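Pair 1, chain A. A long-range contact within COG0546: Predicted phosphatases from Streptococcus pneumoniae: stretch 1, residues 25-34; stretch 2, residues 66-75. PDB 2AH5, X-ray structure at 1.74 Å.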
# COMPACT_ATOMS: atom_id res chain seq x y z
N ALA A 25 10.97 0.66 12.54
CA ALA A 25 9.92 0.34 13.51
C ALA A 25 10.02 -1.13 13.96
O ALA A 25 9.90 -1.42 15.16
CB ALA A 25 8.55 0.66 12.94
N PHE A 26 10.24 -2.07 13.02
CA PHE A 26 10.41 -3.48 13.42
C PHE A 26 11.62 -3.69 14.34
O PHE A 26 11.52 -4.33 15.39
CB PHE A 26 10.50 -4.41 12.23
CG PHE A 26 9.16 -4.78 11.69
CD1 PHE A 26 8.78 -4.33 10.44
CD2 PHE A 26 8.27 -5.54 12.45
CE1 PHE A 26 7.53 -4.65 9.92
CE2 PHE A 26 6.99 -5.88 11.93
CZ PHE A 26 6.63 -5.41 10.67
N THR A 27 12.75 -3.12 13.95
CA THR A 27 14.00 -3.36 14.70
C THR A 27 13.95 -2.66 16.07
O THR A 27 14.53 -3.16 17.05
CB THR A 27 15.27 -2.97 13.90
OG1 THR A 27 15.22 -1.58 13.59
CG2 THR A 27 15.38 -3.79 12.56
N TYR A 28 13.30 -1.50 16.13
CA TYR A 28 13.05 -0.84 17.44
C TYR A 28 12.27 -1.78 18.34
O TYR A 28 12.55 -1.89 19.55
CB TYR A 28 12.29 0.51 17.28
CG TYR A 28 12.00 1.14 18.63
CD1 TYR A 28 13.03 1.72 19.38
CD2 TYR A 28 10.71 1.08 19.21
CE1 TYR A 28 12.78 2.30 20.64
CE2 TYR A 28 10.45 1.65 20.46
CZ TYR A 28 11.50 2.24 21.17
OH TYR A 28 11.28 2.77 22.42
N THR A 29 11.25 -2.44 17.77
CA THR A 29 10.41 -3.36 18.55
C THR A 29 11.21 -4.53 19.10
O THR A 29 11.13 -4.82 20.28
CB THR A 29 9.18 -3.82 17.75
OG1 THR A 29 8.46 -2.66 17.31
CG2 THR A 29 8.23 -4.69 18.65
N PHE A 30 11.97 -5.20 18.24
CA PHE A 30 12.82 -6.30 18.68
C PHE A 30 13.88 -5.87 19.71
O PHE A 30 14.13 -6.62 20.67
CB PHE A 30 13.44 -7.02 17.48
CG PHE A 30 12.40 -7.57 16.51
CD1 PHE A 30 11.39 -8.42 16.95
CD2 PHE A 30 12.46 -7.25 15.16
CE1 PHE A 30 10.42 -8.94 16.05
CE2 PHE A 30 11.51 -7.75 14.26
CZ PHE A 30 10.48 -8.59 14.72
N LYS A 31 14.48 -4.70 19.52
CA LYS A 31 15.39 -4.12 20.54
C LYS A 31 14.67 -4.00 21.91
O LYS A 31 15.19 -4.40 22.94
CB LYS A 31 15.95 -2.77 20.09
CG LYS A 31 16.59 -1.94 21.25
CD LYS A 31 17.08 -0.59 20.82
CE LYS A 31 17.64 0.16 22.02
NZ LYS A 31 18.42 1.37 21.63
N GLU A 32 13.45 -3.46 21.90
CA GLU A 32 12.73 -3.25 23.16
C GLU A 32 12.32 -4.56 23.81
O GLU A 32 12.34 -4.68 25.07
CB GLU A 32 11.52 -2.33 22.96
CG GLU A 32 11.89 -0.86 22.65
CD GLU A 32 12.82 -0.26 23.71
OE1 GLU A 32 12.43 -0.26 24.89
OE2 GLU A 32 13.93 0.17 23.37
N LEU A 33 11.98 -5.54 22.98
CA LEU A 33 11.59 -6.86 23.47
C LEU A 33 12.80 -7.74 23.86
O LEU A 33 12.64 -8.81 24.48
CB LEU A 33 10.69 -7.56 22.46
CG LEU A 33 9.34 -6.89 22.19
CD1 LEU A 33 8.53 -7.68 21.17
CD2 LEU A 33 8.51 -6.65 23.46
N GLY A 34 13.98 -7.29 23.48
CA GLY A 34 15.24 -7.95 23.81
C GLY A 34 15.45 -9.23 23.02
O GLY A 34 15.95 -10.21 23.57
N GLU A 66 1.70 -6.36 22.67
CA GLU A 66 2.77 -5.46 23.14
C GLU A 66 3.67 -5.03 21.97
O GLU A 66 4.02 -3.84 21.84
CB GLU A 66 3.63 -6.16 24.20
CG GLU A 66 4.80 -5.34 24.74
CD GLU A 66 5.74 -6.15 25.64
OE1 GLU A 66 5.52 -7.36 25.80
OE2 GLU A 66 6.71 -5.58 26.17
N ALA A 67 4.07 -6.00 21.16
CA ALA A 67 4.87 -5.72 19.95
C ALA A 67 4.19 -4.70 19.03
O ALA A 67 4.83 -3.74 18.61
CB ALA A 67 5.19 -7.00 19.19
N VAL A 68 2.91 -4.90 18.73
CA VAL A 68 2.16 -3.95 17.89
C VAL A 68 2.13 -2.55 18.49
O VAL A 68 2.34 -1.56 17.80
CB VAL A 68 0.72 -4.47 17.59
CG1 VAL A 68 -0.12 -3.41 16.87
CG2 VAL A 68 0.83 -5.73 16.75
N GLN A 69 1.87 -2.47 19.79
CA GLN A 69 1.91 -1.19 20.48
C GLN A 69 3.25 -0.48 20.35
O GLN A 69 3.29 0.71 20.01
CB GLN A 69 1.52 -1.34 21.95
CG GLN A 69 1.55 -0.01 22.73
CD GLN A 69 1.20 -0.20 24.20
OE1 GLN A 69 0.23 -0.87 24.52
NE2 GLN A 69 1.98 0.39 25.10
N ILE A 70 4.34 -1.20 20.60
CA ILE A 70 5.68 -0.61 20.56
C ILE A 70 6.00 -0.16 19.11
O ILE A 70 6.46 0.95 18.88
CB ILE A 70 6.75 -1.60 21.12
CG1 ILE A 70 6.57 -1.81 22.64
CG2 ILE A 70 8.18 -1.10 20.84
CD1 ILE A 70 7.27 -3.08 23.17
N TYR A 71 5.74 -1.04 18.15
CA TYR A 71 5.93 -0.70 16.74
C TYR A 71 5.28 0.63 16.37
O TYR A 71 5.89 1.50 15.74
CB TYR A 71 5.37 -1.84 15.87
CG TYR A 71 5.49 -1.56 14.37
CD1 TYR A 71 6.49 -2.15 13.61
CD2 TYR A 71 4.59 -0.71 13.73
CE1 TYR A 71 6.59 -1.91 12.24
CE2 TYR A 71 4.68 -0.45 12.38
CZ TYR A 71 5.67 -1.04 11.64
OH TYR A 71 5.74 -0.76 10.28
N ARG A 72 4.02 0.77 16.74
CA ARG A 72 3.29 1.99 16.40
C ARG A 72 3.87 3.22 17.10
O ARG A 72 3.84 4.32 16.52
CB ARG A 72 1.80 1.82 16.67
CG ARG A 72 1.17 0.70 15.87
CD ARG A 72 -0.27 1.00 15.59
NE ARG A 72 -0.86 0.02 14.67
CZ ARG A 72 -0.57 -0.08 13.37
NH1 ARG A 72 0.34 0.71 12.81
NH2 ARG A 72 -1.18 -1.00 12.62
N SER A 73 4.43 3.01 18.30
CA SER A 73 5.13 4.05 19.06
C SER A 73 6.38 4.60 18.36
O SER A 73 6.71 5.79 18.52
CB SER A 73 5.50 3.57 20.48
OG SER A 73 6.75 2.87 20.54
N TYR A 74 7.10 3.76 17.62
CA TYR A 74 8.18 4.25 16.80
C TYR A 74 7.58 4.85 15.51
O TYR A 74 7.96 5.94 15.08
CB TYR A 74 9.19 3.14 16.48
CG TYR A 74 10.35 3.63 15.65
CD1 TYR A 74 11.56 4.01 16.24
CD2 TYR A 74 10.22 3.76 14.27
CE1 TYR A 74 12.64 4.48 15.47
CE2 TYR A 74 11.28 4.24 13.49
CZ TYR A 74 12.49 4.59 14.10
OH TYR A 74 13.52 5.08 13.31
N TYR A 75 6.63 4.14 14.90
CA TYR A 75 6.19 4.51 13.55
C TYR A 75 5.52 5.89 13.47
O TYR A 75 5.84 6.70 12.58
CB TYR A 75 5.31 3.42 12.92
CG TYR A 75 5.27 3.62 11.43
CD1 TYR A 75 6.33 3.20 10.63
CD2 TYR A 75 4.20 4.28 10.83
CE1 TYR A 75 6.34 3.43 9.26
CE2 TYR A 75 4.20 4.53 9.44
CZ TYR A 75 5.28 4.08 8.67
OH TYR A 75 5.29 4.29 7.31

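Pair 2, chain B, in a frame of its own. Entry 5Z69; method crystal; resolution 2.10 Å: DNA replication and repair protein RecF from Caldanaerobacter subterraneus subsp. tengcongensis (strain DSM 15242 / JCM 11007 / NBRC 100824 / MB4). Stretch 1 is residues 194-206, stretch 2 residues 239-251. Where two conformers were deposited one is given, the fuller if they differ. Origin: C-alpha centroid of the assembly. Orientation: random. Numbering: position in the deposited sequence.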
# COMPACT_ATOMS: atom_id res chain seq x y z
N ALA B 194 18.49 3.25 8.62
CA ALA B 194 17.51 4.33 8.57
C ALA B 194 18.09 5.51 7.81
O ALA B 194 17.41 6.16 7.01
CB ALA B 194 17.09 4.74 10.00
N GLU B 195 19.37 5.79 8.05
CA GLU B 195 20.04 6.85 7.31
C GLU B 195 20.07 6.55 5.82
O GLU B 195 19.71 7.40 5.01
CB GLU B 195 21.45 7.05 7.84
CG GLU B 195 22.26 8.03 7.00
CD GLU B 195 23.71 8.02 7.39
OE1 GLU B 195 24.06 8.66 8.40
OE2 GLU B 195 24.51 7.35 6.70
N TYR B 196 20.51 5.35 5.45
CA TYR B 196 20.61 5.02 4.03
C TYR B 196 19.23 4.81 3.43
O TYR B 196 18.97 5.22 2.30
CB TYR B 196 21.48 3.78 3.83
CG TYR B 196 22.96 4.12 3.82
CD1 TYR B 196 23.66 4.22 2.63
CD2 TYR B 196 23.64 4.38 5.00
CE1 TYR B 196 25.00 4.54 2.62
CE2 TYR B 196 24.97 4.69 5.01
CZ TYR B 196 25.65 4.77 3.81
OH TYR B 196 26.99 5.10 3.82
N GLY B 197 18.32 4.21 4.21
CA GLY B 197 16.95 4.05 3.76
C GLY B 197 16.26 5.37 3.45
O GLY B 197 15.51 5.49 2.49
N ALA B 198 16.53 6.38 4.27
CA ALA B 198 15.92 7.69 4.06
C ALA B 198 16.45 8.34 2.76
O ALA B 198 15.68 8.90 1.97
CB ALA B 198 16.18 8.61 5.28
N ARG B 199 17.75 8.28 2.54
CA ARG B 199 18.29 8.81 1.29
C ARG B 199 17.67 8.13 0.06
O ARG B 199 17.34 8.78 -0.92
CB ARG B 199 19.79 8.67 1.27
CG ARG B 199 20.47 9.66 2.18
CD ARG B 199 21.85 9.96 1.67
NE ARG B 199 22.74 8.83 1.86
CZ ARG B 199 23.45 8.64 2.96
NH1 ARG B 199 23.36 9.51 3.96
NH2 ARG B 199 24.25 7.59 3.07
N ILE B 200 17.48 6.83 0.16
CA ILE B 200 16.92 6.05 -0.94
C ILE B 200 15.45 6.41 -1.18
O ILE B 200 15.03 6.59 -2.33
CB ILE B 200 17.10 4.55 -0.63
CG1 ILE B 200 18.53 4.11 -0.98
CG2 ILE B 200 16.08 3.69 -1.37
CD1 ILE B 200 18.99 2.88 -0.21
N ILE B 201 14.67 6.51 -0.11
CA ILE B 201 13.28 6.91 -0.24
C ILE B 201 13.19 8.27 -0.91
O ILE B 201 12.40 8.47 -1.84
CB ILE B 201 12.57 6.94 1.13
CG1 ILE B 201 12.26 5.51 1.57
CG2 ILE B 201 11.29 7.79 1.08
CD1 ILE B 201 12.07 5.36 3.07
N LYS B 202 14.04 9.20 -0.48
CA LYS B 202 14.02 10.55 -1.03
C LYS B 202 14.25 10.54 -2.54
O LYS B 202 13.53 11.20 -3.30
CB LYS B 202 15.07 11.43 -0.35
CG LYS B 202 15.01 12.88 -0.83
CD LYS B 202 16.38 13.51 -0.98
CE LYS B 202 17.10 12.99 -2.22
NZ LYS B 202 18.43 13.65 -2.46
N VAL B 203 15.25 9.78 -2.99
CA VAL B 203 15.54 9.75 -4.41
C VAL B 203 14.48 8.99 -5.19
O VAL B 203 14.11 9.39 -6.31
CB VAL B 203 16.92 9.13 -4.68
CG1 VAL B 203 17.12 8.93 -6.19
CG2 VAL B 203 18.01 10.01 -4.07
N ARG B 204 13.99 7.89 -4.62
CA ARG B 204 12.91 7.15 -5.28
C ARG B 204 11.70 8.04 -5.50
O ARG B 204 11.06 7.97 -6.56
CB ARG B 204 12.50 5.92 -4.47
CG ARG B 204 13.45 4.74 -4.59
CD ARG B 204 12.92 3.55 -3.81
NE ARG B 204 13.81 2.41 -3.97
CZ ARG B 204 13.64 1.23 -3.39
NH1 ARG B 204 12.60 1.02 -2.58
NH2 ARG B 204 14.52 0.26 -3.61
N ASN B 205 11.40 8.89 -4.51
CA ASN B 205 10.29 9.84 -4.63
C ASN B 205 10.53 10.84 -5.74
O ASN B 205 9.64 11.11 -6.55
CB ASN B 205 10.07 10.59 -3.32
CG ASN B 205 8.76 11.38 -3.32
OD1 ASN B 205 7.67 10.80 -3.32
ND2 ASN B 205 8.86 12.69 -3.35
N ASN B 206 11.74 11.40 -5.78
CA ASN B 206 12.10 12.32 -6.86
C ASN B 206 11.86 11.70 -8.24
O ASN B 206 11.34 12.35 -9.14
CB ASN B 206 13.56 12.76 -6.76
CG ASN B 206 13.88 13.47 -5.45
OD1 ASN B 206 15.01 13.41 -4.96
ND2 ASN B 206 12.89 14.15 -4.88
N GLU B 239 3.63 12.14 1.95
CA GLU B 239 4.31 13.21 1.22
C GLU B 239 5.76 13.40 1.73
O GLU B 239 5.95 13.99 2.78
CB GLU B 239 3.50 14.50 1.36
N VAL B 240 6.78 12.93 1.00
CA VAL B 240 8.12 12.75 1.57
C VAL B 240 9.07 13.92 1.23
O VAL B 240 9.27 14.27 0.07
CB VAL B 240 8.73 11.32 1.12
CG1 VAL B 240 7.63 10.19 0.93
CG2 VAL B 240 9.64 11.39 -0.09
N HIS B 241 9.61 14.61 2.24
CA HIS B 241 10.66 15.61 1.94
C HIS B 241 11.69 15.80 3.06
O HIS B 241 12.89 15.72 2.80
CB HIS B 241 10.07 16.97 1.57
CG HIS B 241 8.60 17.11 1.85
ND1 HIS B 241 8.03 16.67 3.02
CD2 HIS B 241 7.60 17.66 1.12
CE1 HIS B 241 6.73 16.93 3.00
NE2 HIS B 241 6.45 17.54 1.86
N GLU B 242 11.24 16.08 4.27
CA GLU B 242 12.13 16.16 5.42
C GLU B 242 12.80 14.81 5.59
O GLU B 242 12.14 13.83 5.95
CB GLU B 242 11.38 16.52 6.71
CG GLU B 242 10.18 17.45 6.51
CD GLU B 242 10.58 18.87 6.23
OE1 GLU B 242 11.78 19.18 6.37
OE2 GLU B 242 9.70 19.67 5.86
N GLU B 243 14.08 14.75 5.30
CA GLU B 243 14.82 13.50 5.37
C GLU B 243 15.01 13.11 6.83
O GLU B 243 15.09 11.93 7.17
CB GLU B 243 16.16 13.65 4.66
CG GLU B 243 16.86 12.33 4.37
CD GLU B 243 18.07 12.51 3.46
OE1 GLU B 243 19.16 12.01 3.80
OE2 GLU B 243 17.91 13.16 2.40
N ASN B 244 15.10 14.13 7.67
CA ASN B 244 15.17 13.93 9.11
C ASN B 244 14.00 13.09 9.64
O ASN B 244 14.19 12.11 10.37
CB ASN B 244 15.17 15.29 9.81
CG ASN B 244 16.13 15.33 10.96
OD1 ASN B 244 17.13 14.61 10.96
ND2 ASN B 244 15.85 16.18 11.94
N LEU B 245 12.80 13.50 9.26
CA LEU B 245 11.56 12.85 9.70
C LEU B 245 11.53 11.39 9.27
O LEU B 245 11.21 10.50 10.07
CB LEU B 245 10.35 13.60 9.15
CG LEU B 245 8.94 13.23 9.59
CD1 LEU B 245 8.75 13.43 11.09
CD2 LEU B 245 7.93 14.06 8.82
N ILE B 246 11.90 11.13 8.01
CA ILE B 246 11.88 9.78 7.46
C ILE B 246 12.87 8.89 8.19
O ILE B 246 12.58 7.73 8.50
CB ILE B 246 12.20 9.78 5.97
CG1 ILE B 246 11.11 10.53 5.20
CG2 ILE B 246 12.34 8.35 5.46
CD1 ILE B 246 11.60 11.10 3.87
N ARG B 247 14.05 9.43 8.47
CA ARG B 247 15.04 8.70 9.24
C ARG B 247 14.47 8.24 10.58
O ARG B 247 14.61 7.08 10.96
CB ARG B 247 16.25 9.59 9.47
CG ARG B 247 17.51 8.86 9.79
CD ARG B 247 18.70 9.75 9.49
NE ARG B 247 19.90 9.28 10.18
CZ ARG B 247 21.11 9.81 10.01
NH1 ARG B 247 22.15 9.31 10.67
NH2 ARG B 247 21.28 10.83 9.18
N GLU B 248 13.85 9.16 11.30
CA GLU B 248 13.31 8.84 12.63
C GLU B 248 12.21 7.79 12.55
O GLU B 248 12.17 6.86 13.35
CB GLU B 248 12.78 10.10 13.31
CG GLU B 248 13.53 10.45 14.59
CD GLU B 248 13.66 9.27 15.54
OE1 GLU B 248 14.73 8.63 15.56
OE2 GLU B 248 12.69 8.99 16.28
N LYS B 249 11.32 7.92 11.57
CA LYS B 249 10.25 6.94 11.40
C LYS B 249 10.80 5.55 11.10
O LYS B 249 10.36 4.56 11.70
CB LYS B 249 9.28 7.40 10.31
CG LYS B 249 8.49 8.68 10.70
CD LYS B 249 7.28 8.95 9.80
CE LYS B 249 5.98 8.43 10.42
NZ LYS B 249 5.11 7.70 9.41
N LEU B 250 11.78 5.47 10.19
CA LEU B 250 12.40 4.20 9.81
C LEU B 250 13.06 3.56 11.01
O LEU B 250 12.92 2.36 11.23
CB LEU B 250 13.44 4.40 8.69
CG LEU B 250 12.93 4.75 7.28
CD1 LEU B 250 14.10 4.94 6.30
CD2 LEU B 250 11.96 3.69 6.77
N LYS B 251 13.80 4.36 11.77
CA LYS B 251 14.45 3.90 12.98
C LYS B 251 13.41 3.42 14.04
O LYS B 251 13.61 2.40 14.70
CB LYS B 251 15.34 5.01 13.54
CG LYS B 251 16.01 4.71 14.87
CD LYS B 251 17.20 3.79 14.70
CE LYS B 251 17.83 3.45 16.04
NZ LYS B 251 17.03 2.45 16.81
O HOH W 1 19.33 10.10 5.27

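In both pairs two helices cross with their N-to-C directions at about 130° (129° in pair 1, 130° in pair 2) and their axes 8.3 Å apart at closest approach. Fourteen central residues superpose with an RMSD of 0.4 Å over N, CA and C. No direct hydrogen bond crosses between the stretches in either pair, so the work falls to side-chain packing, joined in pair 2 by a salt bridge and a water.

The helices come closest in backbone terms at Ala25(A) and Tyr71(A), whose CA atoms lie 5.2 Å apart, and at the matching Ala194(B) and Arg247(B), 5.1 Å between CA atoms. Alanine suits this place because its methyl, pointing toward the partner helix, fills the narrow gap without forcing the backbones apart. The partners use it differently. In pair 1, Ala25(A) CB sits over the face of the Tyr71(A) ring, 3.5 Å from its centroid, a CH-pi contact. In pair 2, Ala194(B) CB rests 3.5 Å from the backbone atom Arg247(B) O, and Arg247(B) extends its long side chain to a different neighbour.

That neighbour is Glu195(B), the match of Phe26(A). Phe26(A) receives the edge of Tyr71(A) on its ring face, with centroids 4.8 Å apart and planes at 61°. At the same two positions pair 2 places opposite charges: Glu195(B) OE1 and Arg247(B) NH1 form a salt bridge at 3.0 Å, while Glu195(B) CB lies over one face of the guanidinium. An aromatic pair and an ion pair thus occupy equivalent sites, each with a flat group of the second helix meeting the first.

One turn along, Thr29(A) matches Ala198(B). Both are small enough for close approach. Thr29(A) OG1 donates a hydrogen bond to Ala25(A) O at 2.9 Å, satisfying its hydroxyl within its own helix even as OG1 lies 3.3 Å from Tyr71(A) CA. Ala198(B) has no polar group to satisfy; its methyl fits as a knob among Glu243(B), Ile246(B), Arg247(B) and Leu250(B).

Ile70(A) and Ile246(B) are the best-matched side chains, their centres 0.2 Å apart and their rotamers both m, t. Ile70(A) is a knob among Tyr28(A), Thr29(A), Glu32(A) and Leu33(A). Ile246(B) packs its CG2 3.9 Å from Ala198(B) CB and 3.8 Å from CD1 of Ile201(B), an apolar residue where pair 1 has Glu32(A).

Bulk is also redistributed. Tyr28(A) packs its CB 3.7 Å from Tyr74(A) CD1, their rings oblique to each other. The matching positions hold Gly197(B) and Leu250(B): Leu250(B) is a knob whose CD1 comes 3.6 Å from Gly197(B) C, and an ideal CB on the glycine would lie only 3.0 Å from that methyl.

Finally, Leu33(A) CD1 packs 3.9 Å from the small Ala67(A) CB. The match of Ala67(A), Glu243(B), reaches further: a water donates hydrogen bonds to Glu243(B) OE1 at 2.4 Å and Glu195(B) O at 2.7 Å, from its oxygen.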